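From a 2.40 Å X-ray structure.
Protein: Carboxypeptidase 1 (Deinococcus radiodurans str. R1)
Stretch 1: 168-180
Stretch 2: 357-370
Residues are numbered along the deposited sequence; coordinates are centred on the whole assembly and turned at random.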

ATOM      1  N   THR A 168     -23.880  14.856 -24.750  1.00 32.24           N
ATOM      2  CA  THR A 168     -23.858  14.440 -26.146  1.00 32.29           C
ATOM      3  C   THR A 168     -22.745  15.160 -26.895  1.00 32.37           C
ATOM      4  O   THR A 168     -22.184  16.154 -26.424  1.00 32.41           O
ATOM      5  CB  THR A 168     -25.175  14.744 -26.851  1.00 32.40           C
ATOM      6  OG1 THR A 168     -25.343  16.166 -26.897  1.00 32.55           O
ATOM      7  CG2 THR A 168     -26.340  14.124 -26.096  1.00 32.33           C
ATOM      8  N   ALA A 169     -22.430  14.633 -28.079  1.00 41.13           N
ATOM      9  CA  ALA A 169     -21.419  15.269 -28.914  1.00 41.20           C
ATOM     10  C   ALA A 169     -21.873  16.648 -29.371  1.00 41.37           C
ATOM     11  O   ALA A 169     -21.068  17.582 -29.434  1.00 41.44           O
ATOM     12  CB  ALA A 169     -21.085  14.379 -30.112  1.00 41.18           C
ATOM     13  N   GLU A 170     -23.158  16.801 -29.696  1.00 52.89           N
ATOM     14  CA  GLU A 170     -23.636  18.103 -30.155  1.00 53.09           C
ATOM     15  C   GLU A 170     -23.576  19.142 -29.045  1.00 53.13           C
ATOM     16  O   GLU A 170     -23.361  20.325 -29.319  1.00 53.28           O
ATOM     17  CB  GLU A 170     -25.064  17.995 -30.697  1.00 53.22           C
ATOM     18  CG  GLU A 170     -25.250  16.922 -31.772  1.00 53.20           C
ATOM     19  CD  GLU A 170     -26.241  17.325 -32.867  1.00 53.40           C
ATOM     20  OE1 GLU A 170     -25.790  17.689 -33.982  1.00 53.48           O
ATOM     21  OE2 GLU A 170     -27.467  17.279 -32.613  1.00 53.47           O
ATOM     22  N   GLN A 171     -23.757  18.718 -27.796  1.00 39.13           N
ATOM     23  CA  GLN A 171     -23.691  19.645 -26.671  1.00 39.17           C
ATOM     24  C   GLN A 171     -22.247  20.021 -26.357  1.00 39.11           C
ATOM     25  O   GLN A 171     -21.959  21.170 -25.992  1.00 39.22           O
ATOM     26  CB  GLN A 171     -24.381  19.019 -25.462  1.00 39.07           C
ATOM     27  CG  GLN A 171     -24.534  19.928 -24.265  1.00 39.14           C
ATOM     28  CD  GLN A 171     -25.212  19.217 -23.103  1.00 39.03           C
ATOM     29  OE1 GLN A 171     -25.622  18.052 -23.225  1.00 38.92           O
ATOM     30  NE2 GLN A 171     -25.360  19.921 -21.979  1.00 39.06           N
ATOM     31  N   VAL A 172     -21.330  19.057 -26.487  1.00 22.24           N
ATOM     32  CA  VAL A 172     -19.906  19.322 -26.306  1.00 22.18           C
ATOM     33  C   VAL A 172     -19.423  20.322 -27.349  1.00 22.32           C
ATOM     34  O   VAL A 172     -18.723  21.299 -27.033  1.00 22.38           O
ATOM     35  CB  VAL A 172     -19.114  18.004 -26.385  1.00 21.99           C
ATOM     36  CG1 VAL A 172     -17.612  18.270 -26.477  1.00 21.93           C
ATOM     37  CG2 VAL A 172     -19.448  17.093 -25.205  1.00 21.85           C
ATOM     38  N   GLY A 173     -19.819  20.106 -28.611  1.00 31.70           N
ATOM     39  CA  GLY A 173     -19.387  20.995 -29.678  1.00 31.82           C
ATOM     40  C   GLY A 173     -19.804  22.434 -29.452  1.00 32.01           C
ATOM     41  O   GLY A 173     -19.056  23.364 -29.767  1.00 32.10           O
ATOM     42  N   GLN A 174     -20.999  22.639 -28.895  1.00 44.22           N
ATOM     43  CA  GLN A 174     -21.456  23.998 -28.636  1.00 44.44           C
ATOM     44  C   GLN A 174     -20.641  24.647 -27.526  1.00 44.41           C
ATOM     45  O   GLN A 174     -20.316  25.837 -27.601  1.00 44.57           O
ATOM     46  CB  GLN A 174     -22.945  23.996 -28.288  1.00 44.57           C
ATOM     47  CG  GLN A 174     -23.796  23.174 -29.255  1.00 44.59           C
ATOM     48  CD  GLN A 174     -25.292  23.426 -29.096  1.00 44.74           C
ATOM     49  OE1 GLN A 174     -25.722  24.160 -28.201  1.00 44.86           O
ATOM     50  NE2 GLN A 174     -26.092  22.814 -29.968  1.00 44.73           N
ATOM     51  N   VAL A 175     -20.304  23.882 -26.486  1.00 23.95           N
ATOM     52  CA  VAL A 175     -19.437  24.410 -25.438  1.00 23.91           C
ATOM     53  C   VAL A 175     -18.076  24.788 -26.009  1.00 23.89           C
ATOM     54  O   VAL A 175     -17.531  25.860 -25.713  1.00 24.00           O
ATOM     55  CB  VAL A 175     -19.296  23.382 -24.303  1.00 23.71           C
ATOM     56  CG1 VAL A 175     -18.255  23.854 -23.302  1.00 23.68           C
ATOM     57  CG2 VAL A 175     -20.636  23.137 -23.640  1.00 23.73           C
ATOM     58  N   PHE A 176     -17.512  23.923 -26.849  1.00 23.57           N
ATOM     59  CA  PHE A 176     -16.199  24.202 -27.419  1.00 23.52           C
ATOM     60  C   PHE A 176     -16.221  25.484 -28.242  1.00 23.74           C
ATOM     61  O   PHE A 176     -15.360  26.357 -28.080  1.00 23.78           O
ATOM     62  CB  PHE A 176     -15.744  23.014 -28.276  1.00 23.37           C
ATOM     63  CG  PHE A 176     -15.293  21.814 -27.478  1.00 23.17           C
ATOM     64  CD1 PHE A 176     -15.236  21.859 -26.094  1.00 23.13           C
ATOM     65  CD2 PHE A 176     -14.949  20.628 -28.120  1.00 23.05           C
ATOM     66  CE1 PHE A 176     -14.829  20.753 -25.366  1.00 22.97           C
ATOM     67  CE2 PHE A 176     -14.544  19.517 -27.403  1.00 22.89           C
ATOM     68  CZ  PHE A 176     -14.478  19.578 -26.025  1.00 22.84           C
ATOM     69  N   ALA A 177     -17.205  25.617 -29.136  1.00 25.53           N
ATOM     70  CA  ALA A 177     -17.282  26.811 -29.972  1.00 25.75           C
ATOM     71  C   ALA A 177     -17.372  28.072 -29.125  1.00 25.91           C
ATOM     72  O   ALA A 177     -16.686  29.068 -29.394  1.00 26.00           O
ATOM     73  CB  ALA A 177     -18.480  26.711 -30.917  1.00 25.87           C
ATOM     74  N   GLU A 178     -18.207  28.044 -28.092  1.00 37.12           N
ATOM     75  CA  GLU A 178     -18.360  29.209 -27.235  1.00 37.30           C
ATOM     76  C   GLU A 178     -17.061  29.526 -26.493  1.00 37.20           C
ATOM     77  O   GLU A 178     -16.667  30.695 -26.396  1.00 37.34           O
ATOM     78  CB  GLU A 178     -19.519  28.971 -26.275  1.00 37.34           C
ATOM     79  CG  GLU A 178     -20.041  30.211 -25.613  1.00 37.60           C
ATOM     80  CD  GLU A 178     -21.267  29.908 -24.781  1.00 37.65           C
ATOM     81  OE1 GLU A 178     -21.765  28.759 -24.882  1.00 37.48           O
ATOM     82  OE2 GLU A 178     -21.758  30.825 -24.081  1.00 37.85           O
ATOM     83  N   LEU A 179     -16.382  28.502 -25.955  1.00 21.77           N
ATOM     84  CA  LEU A 179     -15.121  28.757 -25.257  1.00 21.66           C
ATOM     85  C   LEU A 179     -14.051  29.257 -26.222  1.00 21.66           C
ATOM     86  O   LEU A 179     -13.283  30.168 -25.893  1.00 21.70           O
ATOM     87  CB  LEU A 179     -14.642  27.506 -24.528  1.00 21.41           C
ATOM     88  CG  LEU A 179     -15.536  26.959 -23.412  1.00 21.37           C
ATOM     89  CD1 LEU A 179     -14.859  25.762 -22.727  1.00 21.13           C
ATOM     90  CD2 LEU A 179     -15.934  28.039 -22.417  1.00 21.50           C
ATOM     91  N   ARG A 180     -13.977  28.658 -27.409  1.00 35.06           N
ATOM     92  CA  ARG A 180     -13.027  29.099 -28.424  1.00 35.06           C
ATOM     93  C   ARG A 180     -13.258  30.557 -28.804  1.00 35.31           C
ATOM     94  O   ARG A 180     -12.311  31.353 -28.874  1.00 35.33           O
ATOM     95  CB  ARG A 180     -13.152  28.189 -29.645  1.00 35.01           C
ATOM     96  CG  ARG A 180     -12.108  28.364 -30.722  1.00 34.99           C
ATOM     97  CD  ARG A 180     -12.382  27.371 -31.840  1.00 34.94           C
ATOM     98  NE  ARG A 180     -11.241  26.501 -32.106  1.00 34.75           N
ATOM     99  CZ  ARG A 180     -11.343  25.244 -32.540  1.00 34.64           C
ATOM    100  NH1 ARG A 180     -12.538  24.698 -32.749  1.00 34.70           N
ATOM    101  NH2 ARG A 180     -10.245  24.527 -32.763  1.00 34.46           N
ATOM    102  N   TYR A 357      -6.010  26.300 -21.851  1.00 18.86           N
ATOM    103  CA  TYR A 357      -6.135  24.873 -21.568  1.00 18.73           C
ATOM    104  C   TYR A 357      -7.110  24.195 -22.522  1.00 18.75           C
ATOM    105  O   TYR A 357      -6.813  23.133 -23.081  1.00 18.65           O
ATOM    106  CB  TYR A 357      -6.581  24.648 -20.120  1.00 18.74           C
ATOM    107  CG  TYR A 357      -6.694  23.171 -19.768  1.00 18.62           C
ATOM    108  CD1 TYR A 357      -7.873  22.461 -19.995  1.00 18.63           C
ATOM    109  CD2 TYR A 357      -5.612  22.484 -19.241  1.00 18.50           C
ATOM    110  CE1 TYR A 357      -7.967  21.116 -19.682  1.00 18.52           C
ATOM    111  CE2 TYR A 357      -5.699  21.138 -18.928  1.00 18.41           C
ATOM    112  CZ  TYR A 357      -6.873  20.463 -19.154  1.00 18.42           C
ATOM    113  OH  TYR A 357      -6.943  19.136 -18.833  1.00 18.33           O
ATOM    114  N   ASN A 358      -8.284  24.786 -22.712  1.00 17.10           N
ATOM    115  CA  ASN A 358      -9.331  24.092 -23.450  1.00 17.10           C
ATOM    116  C   ASN A 358      -8.945  23.842 -24.901  1.00 17.09           C
ATOM    117  O   ASN A 358      -9.449  22.891 -25.511  1.00 17.10           O
ATOM    118  CB  ASN A 358     -10.632  24.887 -23.346  1.00 17.11           C
ATOM    119  CG  ASN A 358     -11.096  25.029 -21.907  1.00 17.12           C
ATOM    120  OD1 ASN A 358     -11.116  24.061 -21.156  1.00 17.14           O
ATOM    121  ND2 ASN A 358     -11.448  26.238 -21.511  1.00 17.12           N
ATOM    122  N   LEU A 359      -8.016  24.623 -25.447  1.00 23.73           N
ATOM    123  CA  LEU A 359      -7.576  24.378 -26.815  1.00 23.71           C
ATOM    124  C   LEU A 359      -6.905  23.014 -26.957  1.00 23.55           C
ATOM    125  O   LEU A 359      -6.936  22.416 -28.040  1.00 23.51           O
ATOM    126  CB  LEU A 359      -6.636  25.500 -27.257  1.00 23.75           C
ATOM    127  CG  LEU A 359      -7.275  26.887 -27.230  1.00 23.95           C
ATOM    128  CD1 LEU A 359      -6.232  27.966 -27.398  1.00 23.98           C
ATOM    129  CD2 LEU A 359      -8.322  26.992 -28.331  1.00 24.08           C
ATOM    130  N   HIS A 360      -6.295  22.501 -25.885  1.00 17.09           N
ATOM    131  CA  HIS A 360      -5.726  21.156 -25.942  1.00 17.11           C
ATOM    132  C   HIS A 360      -6.820  20.092 -25.973  1.00 17.12           C
ATOM    133  O   HIS A 360      -6.707  19.099 -26.704  1.00 17.13           O
ATOM    134  CB  HIS A 360      -4.791  20.920 -24.752  1.00 17.12           C
ATOM    135  CG  HIS A 360      -3.613  21.843 -24.705  1.00 17.12           C
ATOM    136  ND1 HIS A 360      -2.370  21.496 -25.194  1.00 17.13           N
ATOM    137  CD2 HIS A 360      -3.482  23.091 -24.199  1.00 17.11           C
ATOM    138  CE1 HIS A 360      -1.529  22.496 -25.000  1.00 17.13           C
ATOM    139  NE2 HIS A 360      -2.179  23.477 -24.402  1.00 17.11           N
ATOM    140  N   VAL A 361      -7.862  20.262 -25.154  1.00 17.12           N
ATOM    141  CA  VAL A 361      -8.962  19.303 -25.119  1.00 17.14           C
ATOM    142  C   VAL A 361      -9.682  19.277 -26.459  1.00 17.13           C
ATOM    143  O   VAL A 361      -9.995  18.207 -26.996  1.00 17.15           O
ATOM    144  CB  VAL A 361      -9.926  19.638 -23.964  1.00 17.15           C
ATOM    145  CG1 VAL A 361     -11.166  18.770 -24.017  1.00 17.17           C
ATOM    146  CG2 VAL A 361      -9.222  19.470 -22.630  1.00 17.15           C
ATOM    147  N   ILE A 362      -9.970  20.459 -27.010  1.00 21.80           N
ATOM    148  CA  ILE A 362     -10.627  20.546 -28.311  1.00 21.89           C
ATOM    149  C   ILE A 362      -9.800  19.837 -29.372  1.00 21.82           C
ATOM    150  O   ILE A 362     -10.327  19.084 -30.198  1.00 21.84           O
ATOM    151  CB  ILE A 362     -10.881  22.013 -28.694  1.00 22.06           C
ATOM    152  CG1 ILE A 362     -11.829  22.667 -27.686  1.00 22.17           C
ATOM    153  CG2 ILE A 362     -11.393  22.102 -30.134  1.00 22.14           C
ATOM    154  CD1 ILE A 362     -12.015  24.147 -27.897  1.00 22.36           C
ATOM    155  N   THR A 363      -8.490  20.089 -29.386  1.00 19.60           N
ATOM    156  CA  THR A 363      -7.628  19.395 -30.334  1.00 19.52           C
ATOM    157  C   THR A 363      -7.842  17.885 -30.276  1.00 19.43           C
ATOM    158  O   THR A 363      -8.105  17.244 -31.298  1.00 19.43           O
ATOM    159  CB  THR A 363      -6.168  19.736 -30.047  1.00 19.43           C
ATOM    160  OG1 THR A 363      -5.986  21.146 -30.192  1.00 19.53           O
ATOM    161  CG2 THR A 363      -5.238  18.990 -31.011  1.00 19.34           C
ATOM    162  N   ARG A 364      -7.740  17.304 -29.076  1.00 17.14           N
ATOM    163  CA  ARG A 364      -7.850  15.856 -28.935  1.00 17.16           C
ATOM    164  C   ARG A 364      -9.240  15.356 -29.315  1.00 17.17           C
ATOM    165  O   ARG A 364      -9.377  14.353 -30.028  1.00 17.19           O
ATOM    166  CB  ARG A 364      -7.515  15.453 -27.502  1.00 17.18           C
ATOM    167  CG  ARG A 364      -6.064  15.643 -27.140  1.00 17.18           C
ATOM    168  CD  ARG A 364      -5.879  16.000 -25.668  1.00 17.18           C
ATOM    169  NE  ARG A 364      -4.465  15.987 -25.299  1.00 17.19           N
ATOM    170  CZ  ARG A 364      -3.592  16.931 -25.646  1.00 17.18           C
ATOM    171  NH1 ARG A 364      -3.981  17.966 -26.385  1.00 17.16           N
ATOM    172  NH2 ARG A 364      -2.321  16.825 -25.274  1.00 17.20           N
ATOM    173  N   PHE A 365     -10.287  16.049 -28.857  1.00 20.09           N
ATOM    174  CA  PHE A 365     -11.650  15.619 -29.149  1.00 20.14           C
ATOM    175  C   PHE A 365     -11.891  15.555 -30.653  1.00 20.20           C
ATOM    176  O   PHE A 365     -12.458  14.580 -31.162  1.00 20.20           O
ATOM    177  CB  PHE A 365     -12.633  16.568 -28.470  1.00 20.23           C
ATOM    178  CG  PHE A 365     -14.081  16.236 -28.699  1.00 20.30           C
ATOM    179  CD1 PHE A 365     -14.720  15.302 -27.916  1.00 20.24           C
ATOM    180  CD2 PHE A 365     -14.811  16.890 -29.678  1.00 20.43           C
ATOM    181  CE1 PHE A 365     -16.054  15.012 -28.109  1.00 20.28           C
ATOM    182  CE2 PHE A 365     -16.155  16.606 -29.875  1.00 20.49           C
ATOM    183  CZ  PHE A 365     -16.774  15.668 -29.094  1.00 20.41           C
ATOM    184  N   GLU A 366     -11.460  16.585 -31.385  1.00 32.90           N
ATOM    185  CA  GLU A 366     -11.710  16.621 -32.821  1.00 32.99           C
ATOM    186  C   GLU A 366     -10.931  15.536 -33.557  1.00 32.93           C
ATOM    187  O   GLU A 366     -11.424  14.991 -34.552  1.00 32.98           O
ATOM    188  CB  GLU A 366     -11.389  18.012 -33.367  1.00 33.08           C
ATOM    189  CG  GLU A 366     -12.442  19.055 -32.972  1.00 33.24           C
ATOM    190  CD  GLU A 366     -12.126  20.465 -33.446  1.00 33.39           C
ATOM    191  OE1 GLU A 366     -11.023  20.693 -34.002  1.00 33.36           O
ATOM    192  OE2 GLU A 366     -12.979  21.361 -33.238  1.00 33.53           O
ATOM    193  N   LEU A 367      -9.738  15.178 -33.066  1.00 26.28           N
ATOM    194  CA  LEU A 367      -9.009  14.057 -33.650  1.00 26.20           C
ATOM    195  C   LEU A 367      -9.719  12.743 -33.361  1.00 26.19           C
ATOM    196  O   LEU A 367      -9.730  11.836 -34.202  1.00 26.18           O
ATOM    197  CB  LEU A 367      -7.571  14.024 -33.119  1.00 26.09           C
ATOM    198  CG  LEU A 367      -6.649  15.180 -33.529  1.00 26.07           C
ATOM    199  CD1 LEU A 367      -5.401  15.226 -32.655  1.00 25.97           C
ATOM    200  CD2 LEU A 367      -6.254  15.070 -35.005  1.00 26.09           C
ATOM    201  N   GLU A 368     -10.298  12.615 -32.162  1.00 26.01           N
ATOM    202  CA  GLU A 368     -11.121  11.448 -31.861  1.00 25.99           C
ATOM    203  C   GLU A 368     -12.319  11.375 -32.798  1.00 26.09           C
ATOM    204  O   GLU A 368     -12.657  10.299 -33.312  1.00 26.10           O
ATOM    205  CB  GLU A 368     -11.595  11.495 -30.412  1.00 25.96           C
ATOM    206  CG  GLU A 368     -10.542  11.249 -29.355  1.00 25.87           C
ATOM    207  CD  GLU A 368     -11.132  11.320 -27.950  1.00 25.84           C
ATOM    208  OE1 GLU A 368     -12.199  11.955 -27.782  1.00 25.89           O
ATOM    209  OE2 GLU A 368     -10.538  10.733 -27.022  1.00 25.77           O
ATOM    210  N   ARG A 369     -12.981  12.512 -33.029  1.00 42.91           N
ATOM    211  CA  ARG A 369     -14.129  12.531 -33.924  1.00 43.03           C
ATOM    212  C   ARG A 369     -13.740  12.040 -35.311  1.00 43.06           C
ATOM    213  O   ARG A 369     -14.423  11.189 -35.891  1.00 43.10           O
ATOM    214  CB  ARG A 369     -14.725  13.936 -34.000  1.00 43.15           C
ATOM    215  CG  ARG A 369     -16.064  13.982 -34.716  1.00 43.30           C
ATOM    216  CD  ARG A 369     -16.408  15.369 -35.236  1.00 43.45           C
ATOM    217  NE  ARG A 369     -16.715  16.330 -34.176  1.00 43.50           N
ATOM    218  CZ  ARG A 369     -17.803  16.282 -33.406  1.00 43.55           C
ATOM    219  NH1 ARG A 369     -18.691  15.300 -33.556  1.00 43.53           N
ATOM    220  NH2 ARG A 369     -18.004  17.217 -32.476  1.00 43.60           N
ATOM    221  N   GLU A 370     -12.637  12.563 -35.855  1.00 38.31           N
ATOM    222  CA  GLU A 370     -12.191  12.146 -37.183  1.00 38.34           C
ATOM    223  C   GLU A 370     -11.816  10.672 -37.214  1.00 38.27           C
ATOM    224  O   GLU A 370     -12.136   9.966 -38.178  1.00 38.33           O
ATOM    225  CB  GLU A 370     -11.009  12.996 -37.648  1.00 38.35           C
ATOM    226  CG  GLU A 370     -11.340  14.462 -37.906  1.00 38.45           C
ATOM    227  CD  GLU A 370     -12.505  14.630 -38.878  1.00 38.61           C
ATOM    228  OE1 GLU A 370     -13.499  15.307 -38.516  1.00 38.71           O
ATOM    229  OE2 GLU A 370     -12.432  14.083 -40.007  1.00 38.65           O
TER

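The helix of stretch 1 (169-180) and that of stretch 2 run roughly antiparallel, with 141° between their N-to-C directions and axes 10.4 Å apart at closest approach. Together they bury 547 Å², and the backbones come nearest at Phe-176 and Ile-362, whose CA atoms lie 6.7 Å apart.

Along stretch 2, the contact begins at Asn-358, whose CA-to-CB bond points toward the other helix. Its ND2 lies 3.7 Å from Leu-179 CD1, a packing contact; the amide finds its hydrogen bonds elsewhere in the structure, so a polar residue can sit buried here beside a leucine. One turn on, Val-361 CG1 meets Phe-176 CZ at 4.0 Å, touching the tip of that ring.

Ile-362 is the central residue on this side, with 81 Å² covered by stretch 1. With chi1 at -63° (m) and chi2 at 174° (t), it places CG1 3.6 Å from Phe-176 CG and 3.8 Å from the ring centroid, 18° off the ring normal. This is a CH-pi contact over the face, suited to a flat aromatic surface and a branched aliphatic chain. The same residue also reaches Arg-180: Ile-362 CG2 lies 3.8 Å from Arg-180 NH2, over one face of the guanidinium, leaving the edge of that group free for polar partners.

Phe-365 continues the apolar seam. The edge of Phe-176 is directed at its face, with centroids 5.2 Å apart and planes at 87°; the closest atoms are Phe-176 CE2 and Phe-365 CD2, at 3.5 Å. Val-172 CG1 also covers a face of the Phe-365 ring, 4.0 Å from its centroid and 19° off the normal, and 3.8 Å from Phe-365 CZ. Phe-176 thus offers a face to Ile-362 and an edge to Phe-365, and it has 97 Å² covered by stretch 2, the largest value in either stretch.

At Glu-366 the contact turns polar. Its CA-to-CB bond points sideways, but the carboxylate comes nearer, and so does the guanidinium of Arg-180, which also starts sideways. Arg-180 NH1 donates to Glu-366 OE2 at 3.4 Å with an N-H...acceptor angle of 164°: a well-aligned but long, weak hydrogen bond within a salt bridge. Both residues are partly exposed, a setting that suits charged ends.

Arg-369 closes the walk. Its NH1 approaches Ala-169 CB at 4.3 Å, where the short alanine side chain, buried near the start of its helix, makes only a loose contact with the arginine.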